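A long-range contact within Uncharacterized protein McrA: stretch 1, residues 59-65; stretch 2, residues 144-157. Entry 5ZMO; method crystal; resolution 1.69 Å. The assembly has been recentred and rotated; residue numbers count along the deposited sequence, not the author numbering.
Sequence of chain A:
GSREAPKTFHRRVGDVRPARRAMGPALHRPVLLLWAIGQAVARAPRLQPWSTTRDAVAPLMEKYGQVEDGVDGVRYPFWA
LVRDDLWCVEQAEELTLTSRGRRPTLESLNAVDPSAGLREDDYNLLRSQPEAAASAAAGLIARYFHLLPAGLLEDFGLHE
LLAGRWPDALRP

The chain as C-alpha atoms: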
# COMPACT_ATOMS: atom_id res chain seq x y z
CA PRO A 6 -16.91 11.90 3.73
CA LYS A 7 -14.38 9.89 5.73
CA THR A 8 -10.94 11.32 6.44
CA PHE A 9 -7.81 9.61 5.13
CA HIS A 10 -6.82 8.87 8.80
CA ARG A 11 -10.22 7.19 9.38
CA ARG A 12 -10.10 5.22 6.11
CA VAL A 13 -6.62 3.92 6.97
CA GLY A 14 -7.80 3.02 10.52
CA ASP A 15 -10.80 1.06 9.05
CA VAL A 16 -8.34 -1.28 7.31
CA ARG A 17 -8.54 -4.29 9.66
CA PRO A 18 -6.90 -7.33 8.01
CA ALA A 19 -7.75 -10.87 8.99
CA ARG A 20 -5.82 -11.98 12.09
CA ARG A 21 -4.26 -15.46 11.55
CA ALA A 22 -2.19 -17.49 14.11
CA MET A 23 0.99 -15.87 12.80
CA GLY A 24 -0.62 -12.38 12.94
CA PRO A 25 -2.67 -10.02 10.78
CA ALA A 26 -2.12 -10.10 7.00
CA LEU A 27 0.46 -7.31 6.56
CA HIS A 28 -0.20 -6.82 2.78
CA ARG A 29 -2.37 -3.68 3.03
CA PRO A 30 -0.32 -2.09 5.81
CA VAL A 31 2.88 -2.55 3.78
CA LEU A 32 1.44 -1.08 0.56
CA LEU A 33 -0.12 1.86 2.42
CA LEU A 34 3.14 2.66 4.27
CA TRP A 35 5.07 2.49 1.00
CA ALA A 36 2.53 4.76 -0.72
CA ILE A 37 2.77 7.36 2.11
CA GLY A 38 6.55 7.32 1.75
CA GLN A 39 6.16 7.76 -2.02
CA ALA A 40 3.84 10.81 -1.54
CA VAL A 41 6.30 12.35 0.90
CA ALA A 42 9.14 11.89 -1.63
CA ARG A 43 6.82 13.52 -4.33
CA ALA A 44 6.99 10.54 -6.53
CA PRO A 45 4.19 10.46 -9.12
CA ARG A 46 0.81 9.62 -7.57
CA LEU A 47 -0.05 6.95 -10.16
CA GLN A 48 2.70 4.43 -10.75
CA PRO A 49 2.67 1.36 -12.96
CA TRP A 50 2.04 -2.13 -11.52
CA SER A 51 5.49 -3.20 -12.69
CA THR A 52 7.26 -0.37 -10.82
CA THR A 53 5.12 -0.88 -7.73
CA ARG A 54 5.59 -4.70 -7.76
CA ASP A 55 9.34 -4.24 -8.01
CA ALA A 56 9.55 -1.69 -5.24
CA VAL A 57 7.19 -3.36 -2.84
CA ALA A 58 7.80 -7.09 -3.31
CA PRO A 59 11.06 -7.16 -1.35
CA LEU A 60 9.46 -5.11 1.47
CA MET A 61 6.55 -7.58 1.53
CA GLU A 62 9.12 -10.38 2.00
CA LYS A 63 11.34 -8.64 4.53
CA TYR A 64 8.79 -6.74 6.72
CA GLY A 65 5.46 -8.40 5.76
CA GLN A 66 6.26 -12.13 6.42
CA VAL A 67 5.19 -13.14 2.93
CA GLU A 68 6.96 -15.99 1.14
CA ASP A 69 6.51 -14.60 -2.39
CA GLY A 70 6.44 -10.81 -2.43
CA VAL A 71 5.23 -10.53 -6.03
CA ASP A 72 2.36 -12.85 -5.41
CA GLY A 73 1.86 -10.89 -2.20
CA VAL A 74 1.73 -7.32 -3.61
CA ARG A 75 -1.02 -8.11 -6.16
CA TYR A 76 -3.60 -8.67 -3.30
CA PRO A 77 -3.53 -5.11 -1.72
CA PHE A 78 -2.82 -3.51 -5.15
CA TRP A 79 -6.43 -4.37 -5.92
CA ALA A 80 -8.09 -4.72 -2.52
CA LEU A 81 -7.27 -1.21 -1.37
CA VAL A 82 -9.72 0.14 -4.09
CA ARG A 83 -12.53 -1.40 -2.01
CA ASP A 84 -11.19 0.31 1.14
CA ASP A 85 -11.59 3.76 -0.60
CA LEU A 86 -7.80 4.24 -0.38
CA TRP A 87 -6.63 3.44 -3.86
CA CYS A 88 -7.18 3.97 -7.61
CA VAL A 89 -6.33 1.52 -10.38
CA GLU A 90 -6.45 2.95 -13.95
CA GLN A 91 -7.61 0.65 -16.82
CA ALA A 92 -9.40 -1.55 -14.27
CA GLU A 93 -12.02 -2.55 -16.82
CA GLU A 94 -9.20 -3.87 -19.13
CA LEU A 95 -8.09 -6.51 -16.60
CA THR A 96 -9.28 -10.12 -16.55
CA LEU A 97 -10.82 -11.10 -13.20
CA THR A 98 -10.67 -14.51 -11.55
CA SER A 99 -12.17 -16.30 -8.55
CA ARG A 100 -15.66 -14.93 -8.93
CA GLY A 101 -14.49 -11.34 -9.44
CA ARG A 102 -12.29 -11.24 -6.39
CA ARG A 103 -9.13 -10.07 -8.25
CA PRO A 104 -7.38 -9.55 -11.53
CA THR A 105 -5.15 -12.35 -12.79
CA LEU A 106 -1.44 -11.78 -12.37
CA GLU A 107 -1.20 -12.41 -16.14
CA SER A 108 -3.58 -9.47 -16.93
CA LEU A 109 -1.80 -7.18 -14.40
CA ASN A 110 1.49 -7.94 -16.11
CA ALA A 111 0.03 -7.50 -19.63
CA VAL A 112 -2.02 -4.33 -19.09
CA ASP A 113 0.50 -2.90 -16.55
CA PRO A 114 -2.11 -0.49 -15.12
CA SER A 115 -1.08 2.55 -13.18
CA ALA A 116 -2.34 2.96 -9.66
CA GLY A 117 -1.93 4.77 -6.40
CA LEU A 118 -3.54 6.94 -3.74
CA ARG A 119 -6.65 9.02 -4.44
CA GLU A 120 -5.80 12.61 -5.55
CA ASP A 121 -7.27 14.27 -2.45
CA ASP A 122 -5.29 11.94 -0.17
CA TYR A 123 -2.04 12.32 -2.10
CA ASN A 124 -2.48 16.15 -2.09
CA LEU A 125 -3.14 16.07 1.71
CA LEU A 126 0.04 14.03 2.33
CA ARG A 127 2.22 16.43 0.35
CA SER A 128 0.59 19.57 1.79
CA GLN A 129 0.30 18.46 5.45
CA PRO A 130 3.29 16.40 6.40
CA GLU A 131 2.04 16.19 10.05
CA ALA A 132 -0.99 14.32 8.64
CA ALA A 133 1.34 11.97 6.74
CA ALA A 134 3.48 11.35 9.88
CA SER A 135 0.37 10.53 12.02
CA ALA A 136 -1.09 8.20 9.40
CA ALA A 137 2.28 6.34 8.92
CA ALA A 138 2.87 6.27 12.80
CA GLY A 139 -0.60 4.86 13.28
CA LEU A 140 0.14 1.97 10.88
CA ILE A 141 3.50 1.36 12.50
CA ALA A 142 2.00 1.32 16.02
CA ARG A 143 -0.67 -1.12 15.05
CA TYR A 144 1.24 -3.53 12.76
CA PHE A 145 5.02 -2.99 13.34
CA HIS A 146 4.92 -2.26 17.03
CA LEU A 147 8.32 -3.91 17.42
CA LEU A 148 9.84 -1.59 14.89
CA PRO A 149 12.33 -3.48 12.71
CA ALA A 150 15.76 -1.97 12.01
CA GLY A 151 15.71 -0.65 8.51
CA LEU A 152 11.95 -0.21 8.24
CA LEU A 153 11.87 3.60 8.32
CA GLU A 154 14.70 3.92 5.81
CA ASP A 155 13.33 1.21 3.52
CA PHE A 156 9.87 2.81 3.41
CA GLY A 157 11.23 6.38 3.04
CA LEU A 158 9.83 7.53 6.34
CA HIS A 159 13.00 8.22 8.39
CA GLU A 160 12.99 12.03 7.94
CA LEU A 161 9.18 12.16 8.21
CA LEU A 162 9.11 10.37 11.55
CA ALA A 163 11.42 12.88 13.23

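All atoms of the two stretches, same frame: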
# COMPACT_ATOMS: atom_id res chain seq x y z
N PRO A 59 10.07 -6.83 -2.37
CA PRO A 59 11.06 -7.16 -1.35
C PRO A 59 10.74 -6.65 0.04
O PRO A 59 11.16 -7.28 1.01
CB PRO A 59 12.35 -6.38 -1.80
CG PRO A 59 12.02 -5.67 -3.03
CD PRO A 59 10.60 -5.93 -3.44
N LEU A 60 9.99 -5.55 0.15
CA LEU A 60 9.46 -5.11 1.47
C LEU A 60 8.41 -6.04 2.06
O LEU A 60 8.34 -6.26 3.29
CB LEU A 60 8.90 -3.70 1.43
CG LEU A 60 9.76 -2.63 0.81
CD1 LEU A 60 8.99 -1.32 0.61
CD2 LEU A 60 11.02 -2.38 1.69
N MET A 61 7.56 -6.55 1.19
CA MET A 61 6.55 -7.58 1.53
C MET A 61 7.25 -8.82 2.12
O MET A 61 6.81 -9.40 3.15
CB MET A 61 5.79 -7.97 0.25
CG MET A 61 4.32 -8.28 0.29
SD MET A 61 3.33 -7.18 1.26
CE MET A 61 2.70 -5.94 0.15
N GLU A 62 8.34 -9.26 1.49
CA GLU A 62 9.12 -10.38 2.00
C GLU A 62 9.85 -10.07 3.30
O GLU A 62 9.81 -10.88 4.25
CB GLU A 62 10.11 -10.84 0.90
CG GLU A 62 9.45 -11.44 -0.29
CD GLU A 62 10.26 -11.37 -1.58
OE1 GLU A 62 9.77 -12.01 -2.54
OE2 GLU A 62 11.36 -10.71 -1.56
N LYS A 63 10.56 -8.95 3.36
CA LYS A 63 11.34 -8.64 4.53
C LYS A 63 10.48 -8.26 5.75
O LYS A 63 10.62 -8.84 6.84
CB LYS A 63 12.35 -7.53 4.17
CG LYS A 63 13.23 -7.16 5.33
CD LYS A 63 14.38 -6.27 4.92
CE LYS A 63 15.24 -6.04 6.15
NZ LYS A 63 16.48 -5.37 5.75
N TYR A 64 9.57 -7.31 5.58
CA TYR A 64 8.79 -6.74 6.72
C TYR A 64 7.39 -7.35 6.87
O TYR A 64 6.81 -7.35 7.94
CB TYR A 64 8.67 -5.27 6.59
CG TYR A 64 10.00 -4.62 6.61
CD1 TYR A 64 10.74 -4.54 7.78
CD2 TYR A 64 10.59 -4.21 5.47
CE1 TYR A 64 12.05 -3.97 7.78
CE2 TYR A 64 11.85 -3.68 5.45
CZ TYR A 64 12.58 -3.53 6.62
OH TYR A 64 13.86 -2.99 6.51
N GLY A 65 6.84 -7.85 5.78
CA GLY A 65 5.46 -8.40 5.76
C GLY A 65 5.29 -9.90 5.98
O GLY A 65 4.16 -10.39 5.86
N TYR A 144 0.75 -2.34 13.47
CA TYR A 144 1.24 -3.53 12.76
C TYR A 144 2.73 -3.83 12.88
O TYR A 144 3.13 -4.91 12.49
CB TYR A 144 0.91 -3.38 11.26
CG TYR A 144 -0.58 -3.26 11.06
CD1 TYR A 144 -1.40 -4.34 11.36
CD2 TYR A 144 -1.17 -2.05 10.67
CE1 TYR A 144 -2.80 -4.23 11.22
CE2 TYR A 144 -2.56 -1.94 10.54
CZ TYR A 144 -3.34 -3.05 10.82
OH TYR A 144 -4.71 -2.93 10.65
N PHE A 145 3.55 -2.85 13.27
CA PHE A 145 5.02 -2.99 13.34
C PHE A 145 5.45 -2.42 14.66
O PHE A 145 6.36 -1.58 14.72
CB PHE A 145 5.71 -2.27 12.17
CG PHE A 145 5.37 -2.84 10.88
CD1 PHE A 145 5.93 -4.04 10.50
CD2 PHE A 145 4.45 -2.20 10.02
CE1 PHE A 145 5.54 -4.63 9.31
CE2 PHE A 145 4.08 -2.80 8.83
CZ PHE A 145 4.64 -4.00 8.47
N HIS A 146 4.77 -2.86 15.71
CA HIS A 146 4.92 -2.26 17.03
C HIS A 146 6.35 -2.49 17.52
O HIS A 146 6.95 -1.59 18.10
CB HIS A 146 3.91 -2.86 18.00
CG HIS A 146 3.90 -2.20 19.35
ND1 HIS A 146 3.72 -2.90 20.53
CD2 HIS A 146 4.07 -0.90 19.70
CE1 HIS A 146 3.77 -2.06 21.55
NE2 HIS A 146 3.99 -0.85 21.08
N LEU A 147 6.87 -3.69 17.31
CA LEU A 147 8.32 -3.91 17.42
C LEU A 147 8.78 -3.44 16.11
O LEU A 147 8.51 -4.12 15.12
CB LEU A 147 8.72 -5.40 17.52
CG LEU A 147 8.62 -6.16 18.84
CD1 LEU A 147 9.09 -5.27 19.96
CD2 LEU A 147 7.20 -6.60 19.07
N LEU A 148 9.45 -2.30 16.09
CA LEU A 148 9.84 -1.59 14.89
C LEU A 148 11.20 -2.08 14.34
O LEU A 148 12.29 -1.68 14.83
CB LEU A 148 9.98 -0.08 15.19
CG LEU A 148 10.44 0.82 14.03
CD1 LEU A 148 9.55 0.78 12.78
CD2 LEU A 148 10.53 2.24 14.57
N PRO A 149 11.17 -2.89 13.31
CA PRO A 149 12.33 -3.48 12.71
C PRO A 149 13.41 -2.49 12.29
O PRO A 149 13.07 -1.44 11.72
CB PRO A 149 11.75 -4.16 11.47
CG PRO A 149 10.31 -4.34 11.74
CD PRO A 149 9.92 -3.24 12.61
N ALA A 150 14.69 -2.81 12.55
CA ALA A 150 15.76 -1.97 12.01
C ALA A 150 15.63 -2.00 10.49
O ALA A 150 15.36 -3.04 9.85
CB ALA A 150 17.17 -2.41 12.45
N GLY A 151 15.80 -0.82 9.93
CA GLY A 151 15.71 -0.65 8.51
C GLY A 151 14.35 -0.25 8.02
O GLY A 151 14.24 0.18 6.87
N LEU A 152 13.30 -0.40 8.81
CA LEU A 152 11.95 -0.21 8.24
C LEU A 152 11.76 1.24 7.80
O LEU A 152 11.35 1.51 6.68
CB LEU A 152 10.86 -0.58 9.23
CG LEU A 152 9.44 -0.58 8.63
CD1 LEU A 152 8.62 -1.73 9.18
CD2 LEU A 152 8.73 0.74 8.89
N LEU A 153 12.08 2.19 8.67
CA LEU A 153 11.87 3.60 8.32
C LEU A 153 12.63 4.01 7.08
O LEU A 153 12.02 4.58 6.16
CB LEU A 153 12.22 4.52 9.50
CG LEU A 153 11.13 4.87 10.51
CD1 LEU A 153 10.12 3.77 10.71
CD2 LEU A 153 11.70 5.40 11.83
N GLU A 154 13.91 3.66 7.01
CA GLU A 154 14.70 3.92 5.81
C GLU A 154 14.13 3.23 4.58
O GLU A 154 14.04 3.85 3.52
CB GLU A 154 16.19 3.55 5.99
CG GLU A 154 17.00 4.60 6.72
CD GLU A 154 17.05 5.95 5.98
OE1 GLU A 154 17.22 6.99 6.67
OE2 GLU A 154 16.92 5.98 4.72
N ASP A 155 13.72 1.98 4.71
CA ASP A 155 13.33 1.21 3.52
C ASP A 155 11.98 1.67 2.96
O ASP A 155 11.72 1.54 1.74
CB ASP A 155 13.32 -0.31 3.78
CG ASP A 155 14.74 -0.93 3.74
OD1 ASP A 155 15.72 -0.19 3.43
OD2 ASP A 155 14.87 -2.14 4.02
N PHE A 156 11.16 2.24 3.83
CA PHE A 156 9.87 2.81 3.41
C PHE A 156 9.93 4.32 3.08
O PHE A 156 8.93 4.90 2.74
CB PHE A 156 8.79 2.54 4.46
CG PHE A 156 8.27 1.15 4.43
CD1 PHE A 156 8.97 0.13 5.02
CD2 PHE A 156 7.11 0.81 3.72
CE1 PHE A 156 8.51 -1.17 5.00
CE2 PHE A 156 6.66 -0.50 3.69
CZ PHE A 156 7.36 -1.49 4.31
N GLY A 157 11.10 4.96 3.21
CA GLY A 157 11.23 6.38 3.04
C GLY A 157 10.61 7.29 4.06
O GLY A 157 10.18 8.37 3.74

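The contact is built around Tyr64, whose side chain lies buried against the turn and short helix of the second stretch and supplies the largest single share of the covered surface. With chi1 at -61° (m), its ring extends along residues 149-156 and brings the hydroxyl to the carboxylate of Asp155, where Tyr64 OH donates a hydrogen bond to Asp155 OD2 (2.8 Å). Asp155, also m, has its CA-to-CB bond pointing toward the first stretch. Lys63, extended with all four chi angles t, brings NZ to 4.0 Å from the same Asp155 OD2, complementary in charge but too far for a salt bridge.

Apolar side chains pack against the Tyr64 ring. Leu152, with chi1 t, lies over one face, its CD1 3.8 Å from Tyr64 CD1, while Pro149 CB packs at the edge, 3.7 Å from Tyr64 CE1. Phe156 turns its edge toward the Tyr64 face in an offset arrangement, planes at 62°. Its CA-to-CB bond points sideways, but the m rotamer brings the ring nearer, so that Leu60 (m, t) sets CD1 over the face of the Phe156 ring, 4.1 Å from the Phe156 ring centroid.

Gly151 suits the type II turn: its phi of 94° favours glycine, and an ideal CB would lie 2.8 Å from Tyr64 OH, a clash.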